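Local coordinates for antigen MTB48, Mycobacterial protein (Mycobacterium smegmatis, PDB 4WJ1) that is secreted by the ESX-1 type VII system and is probably involved in DNA conjugation, at least in the recipient strain, at residues T59-I70 with A195-M206. Numbering follows the deposited sequence.
Sequences TFAAGDREGERI and AQRRLSTWWADM
The interface between the PE and PPE parts of EspB, within its elongated helical bundle, brings Gly63 and Gly67 of helix 40-96 against Trp202, Trp203 and Leu199 of helix 187-230. The axes of the two short segments run roughly antiparallel, at 157°, and approach to 10.9 Å. At Gly63 the evidence for close packing is direct: its CA lies 3.6 Å from Trp202 CZ3, and its carbonyl carbon packs on Trp203 CZ2. Trp202 CG stands anti to the backbone N (chi1 173°), which sends the six-membered ring across to the other helix, where Thr59 CG2 meets its edge at CZ2, 3.5 Å away. Trp202 CZ3 also rests over the centre of the Trp203 indole, one face of which it covers, while the Trp202 NE1 hydrogen bonds to Gly281 O. One water links the helices, accepting from Trp203 NE1 at the indole edge and donating to Gly63 O, 2.8 Å from each of these atoms; it thus supplies a second partner to a carbonyl that already receives Gly67 N. One turn along, Leu199 is a knob in the hole formed by Gly63, Glu66, Gly67 and Ile70, a knobs-into-holes element of this PE–PPE pairing, with CD2 3.7 Å from Gly67 CA. Ile70 slides past Leu199 in the opposite direction, its CD1 3.8 Å from Leu199 CD2. At the other end, selenomethionine Met206, whose chain is bent at chi2 and chi3, makes a Met-aromatic contact: SE lies in the plane of the Phe60 ring, at its edge, 5.2 Å from the centroid. Asp64 OD1 approaches Trp203 CZ2 with carboxylate and indole planes 36° apart, while Asp64 OD2 forms a salt bridge with Arg26. Phe177 and His173 of helix 154-178 also meet the Trp203 ring, the latter edge-to-face.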
# COMPACT_ATOMS: atom_id res chain seq x y z
N THR A 59 -4.38 -4.13 -1.87
CA THR A 59 -4.31 -4.54 -0.48
C THR A 59 -4.96 -3.48 0.40
O THR A 59 -5.70 -3.81 1.33
CB THR A 59 -2.84 -4.77 -0.05
OG1 THR A 59 -2.30 -5.85 -0.81
CG2 THR A 59 -2.73 -5.09 1.43
N PHE A 60 -4.72 -2.21 0.07
CA PHE A 60 -5.31 -1.11 0.82
C PHE A 60 -6.82 -1.17 0.69
O PHE A 60 -7.53 -0.86 1.63
CB PHE A 60 -4.80 0.24 0.31
CG PHE A 60 -3.31 0.43 0.43
CD1 PHE A 60 -2.55 -0.36 1.28
CD2 PHE A 60 -2.66 1.43 -0.29
CE1 PHE A 60 -1.18 -0.18 1.40
CE2 PHE A 60 -1.30 1.62 -0.18
CZ PHE A 60 -0.55 0.82 0.67
N ALA A 61 -7.30 -1.55 -0.49
CA ALA A 61 -8.75 -1.65 -0.70
C ALA A 61 -9.34 -2.76 0.19
O ALA A 61 -10.46 -2.63 0.68
CB ALA A 61 -9.07 -1.92 -2.16
N ALA A 62 -8.59 -3.85 0.38
CA ALA A 62 -9.04 -4.90 1.29
C ALA A 62 -9.08 -4.34 2.71
O ALA A 62 -10.02 -4.62 3.47
CB ALA A 62 -8.13 -6.10 1.21
N GLY A 63 -8.09 -3.52 3.04
CA GLY A 63 -8.02 -2.84 4.32
C GLY A 63 -9.26 -2.01 4.59
O GLY A 63 -9.86 -2.11 5.66
N ASP A 64 -9.65 -1.21 3.61
CA ASP A 64 -10.88 -0.44 3.68
C ASP A 64 -12.09 -1.31 4.03
O ASP A 64 -12.93 -0.91 4.81
CB ASP A 64 -11.15 0.28 2.36
CG ASP A 64 -10.14 1.40 2.06
OD1 ASP A 64 -9.47 1.87 3.01
OD2 ASP A 64 -10.05 1.83 0.89
N ARG A 65 -12.14 -2.50 3.44
CA ARG A 65 -13.26 -3.39 3.64
C ARG A 65 -13.32 -3.76 5.12
O ARG A 65 -14.38 -3.71 5.73
CB ARG A 65 -13.12 -4.64 2.77
CG ARG A 65 -14.13 -5.73 3.09
CD ARG A 65 -15.54 -5.18 3.07
NE ARG A 65 -15.97 -4.79 1.72
CZ ARG A 65 -16.28 -5.66 0.76
NH1 ARG A 65 -16.21 -6.96 0.99
NH2 ARG A 65 -16.66 -5.23 -0.43
N GLU A 66 -12.17 -4.07 5.68
CA GLU A 66 -12.07 -4.42 7.08
C GLU A 66 -12.52 -3.31 8.03
O GLU A 66 -13.15 -3.58 9.05
CB GLU A 66 -10.65 -4.85 7.39
CG GLU A 66 -10.32 -6.17 6.67
CD GLU A 66 -11.39 -7.29 6.89
OE1 GLU A 66 -12.09 -7.29 7.94
OE2 GLU A 66 -11.51 -8.17 6.00
N GLY A 67 -12.21 -2.07 7.68
CA GLY A 67 -12.61 -0.96 8.51
C GLY A 67 -14.12 -0.91 8.54
O GLY A 67 -14.73 -0.73 9.59
N GLU A 68 -14.72 -1.13 7.37
CA GLU A 68 -16.17 -1.14 7.25
C GLU A 68 -16.78 -2.32 8.00
O GLU A 68 -17.90 -2.21 8.49
CB GLU A 68 -16.58 -1.18 5.79
CG GLU A 68 -16.15 0.06 5.02
CD GLU A 68 -16.15 -0.17 3.53
OE1 GLU A 68 -15.48 0.61 2.81
OE2 GLU A 68 -16.82 -1.13 3.08
N ARG A 69 -16.06 -3.44 8.07
CA ARG A 69 -16.57 -4.62 8.75
C ARG A 69 -16.57 -4.40 10.26
O ARG A 69 -17.54 -4.76 10.94
CB ARG A 69 -15.75 -5.86 8.38
CG ARG A 69 -15.85 -6.20 6.91
CD ARG A 69 -15.18 -7.53 6.58
NE ARG A 69 -15.90 -8.62 7.22
CZ ARG A 69 -15.45 -9.29 8.28
NH1 ARG A 69 -14.27 -8.99 8.81
NH2 ARG A 69 -16.18 -10.27 8.79
N ILE A 70 -15.51 -3.80 10.78
CA ILE A 70 -15.46 -3.45 12.19
C ILE A 70 -16.59 -2.49 12.52
O ILE A 70 -17.26 -2.65 13.54
CB ILE A 70 -14.12 -2.83 12.58
CG1 ILE A 70 -12.99 -3.84 12.39
CG2 ILE A 70 -14.16 -2.31 14.02
CD1 ILE A 70 -11.68 -3.40 12.96
N ALA A 195 -9.42 -6.17 17.80
CA ALA A 195 -9.54 -6.25 16.35
C ALA A 195 -9.06 -4.93 15.77
O ALA A 195 -8.34 -4.88 14.77
CB ALA A 195 -10.98 -6.54 15.94
N GLN A 196 -9.46 -3.86 16.45
CA GLN A 196 -9.08 -2.53 16.04
C GLN A 196 -7.58 -2.33 16.15
O GLN A 196 -6.96 -1.74 15.28
CB GLN A 196 -9.80 -1.50 16.89
CG GLN A 196 -11.27 -1.40 16.59
CD GLN A 196 -11.94 -0.43 17.53
OE1 GLN A 196 -11.35 0.58 17.90
NE2 GLN A 196 -13.16 -0.75 17.96
N ARG A 197 -7.00 -2.84 17.23
CA ARG A 197 -5.56 -2.73 17.39
C ARG A 197 -4.85 -3.44 16.24
O ARG A 197 -3.83 -2.97 15.75
CB ARG A 197 -5.12 -3.31 18.72
CG ARG A 197 -3.65 -3.07 19.01
CD ARG A 197 -3.11 -4.04 20.06
NE ARG A 197 -3.29 -5.44 19.68
CZ ARG A 197 -2.63 -6.05 18.69
NH1 ARG A 197 -1.74 -5.39 17.94
NH2 ARG A 197 -2.88 -7.33 18.45
N ARG A 198 -5.40 -4.56 15.81
CA ARG A 198 -4.80 -5.29 14.71
C ARG A 198 -4.86 -4.48 13.44
O ARG A 198 -3.87 -4.37 12.73
CB ARG A 198 -5.50 -6.63 14.50
CG ARG A 198 -5.25 -7.62 15.61
CD ARG A 198 -5.63 -9.03 15.20
NE ARG A 198 -5.70 -9.89 16.37
CZ ARG A 198 -6.83 -10.16 17.00
NH1 ARG A 198 -7.96 -9.62 16.54
NH2 ARG A 198 -6.84 -10.96 18.07
N LEU A 199 -6.03 -3.90 13.17
CA LEU A 199 -6.25 -3.18 11.93
C LEU A 199 -5.45 -1.89 11.92
O LEU A 199 -4.81 -1.54 10.92
CB LEU A 199 -7.73 -2.90 11.73
CG LEU A 199 -8.02 -2.12 10.44
CD1 LEU A 199 -7.42 -2.83 9.24
CD2 LEU A 199 -9.53 -1.91 10.25
N SER A 200 -5.47 -1.21 13.06
CA SER A 200 -4.68 -0.01 13.27
C SER A 200 -3.18 -0.28 13.09
O SER A 200 -2.47 0.49 12.45
CB SER A 200 -4.94 0.55 14.67
OG SER A 200 -3.84 1.29 15.12
N THR A 201 -2.69 -1.38 13.64
CA THR A 201 -1.29 -1.70 13.53
C THR A 201 -0.94 -2.07 12.10
O THR A 201 0.17 -1.81 11.63
CB THR A 201 -0.94 -2.83 14.50
OG1 THR A 201 -0.77 -2.25 15.79
CG2 THR A 201 0.35 -3.53 14.13
N TRP A 202 -1.89 -2.67 11.41
CA TRP A 202 -1.65 -3.13 10.06
C TRP A 202 -1.54 -1.93 9.11
O TRP A 202 -0.71 -1.91 8.21
CB TRP A 202 -2.77 -4.06 9.63
CG TRP A 202 -2.71 -4.48 8.21
CD1 TRP A 202 -2.04 -5.54 7.69
CD2 TRP A 202 -3.39 -3.85 7.11
NE1 TRP A 202 -2.25 -5.61 6.33
CE2 TRP A 202 -3.07 -4.58 5.95
CE3 TRP A 202 -4.23 -2.74 7.00
CZ2 TRP A 202 -3.57 -4.25 4.70
CZ3 TRP A 202 -4.72 -2.40 5.75
CH2 TRP A 202 -4.39 -3.16 4.62
N TRP A 203 -2.37 -0.93 9.32
CA TRP A 203 -2.30 0.28 8.53
C TRP A 203 -0.93 0.92 8.67
O TRP A 203 -0.35 1.35 7.68
CB TRP A 203 -3.40 1.25 8.95
CG TRP A 203 -4.68 1.01 8.23
CD1 TRP A 203 -5.89 0.76 8.79
CD2 TRP A 203 -4.89 1.00 6.81
NE1 TRP A 203 -6.85 0.59 7.82
CE2 TRP A 203 -6.26 0.73 6.59
CE3 TRP A 203 -4.06 1.19 5.69
CZ2 TRP A 203 -6.82 0.65 5.31
CZ3 TRP A 203 -4.61 1.10 4.42
CH2 TRP A 203 -5.97 0.84 4.24
N ALA A 204 -0.39 0.95 9.88
CA ALA A 204 0.95 1.46 10.09
C ALA A 204 1.97 0.62 9.34
O ALA A 204 2.93 1.16 8.80
CB ALA A 204 1.27 1.49 11.54
N ASP A 205 1.77 -0.69 9.29
CA ASP A 205 2.64 -1.56 8.49
C ASP A 205 2.50 -1.22 7.01
O ASP A 205 3.49 -1.19 6.28
CB ASP A 205 2.33 -3.04 8.72
CG ASP A 205 2.54 -3.46 10.17
OD1 ASP A 205 3.19 -2.69 10.92
OD2 ASP A 205 2.07 -4.55 10.58
N MSE A 206 1.27 -0.96 6.58
CA MSE A 206 1.04 -0.58 5.21
C MSE A 206 1.77 0.73 4.89
O MSE A 206 2.32 0.89 3.80
CB MSE A 206 -0.46 -0.46 4.95
CG MSE A 206 -1.15 -1.80 4.85
SE MSE A 206 -0.21 -3.08 3.70
CE MSE A 206 0.61 -4.17 5.09
O HOH W 1 -9.51 0.15 7.27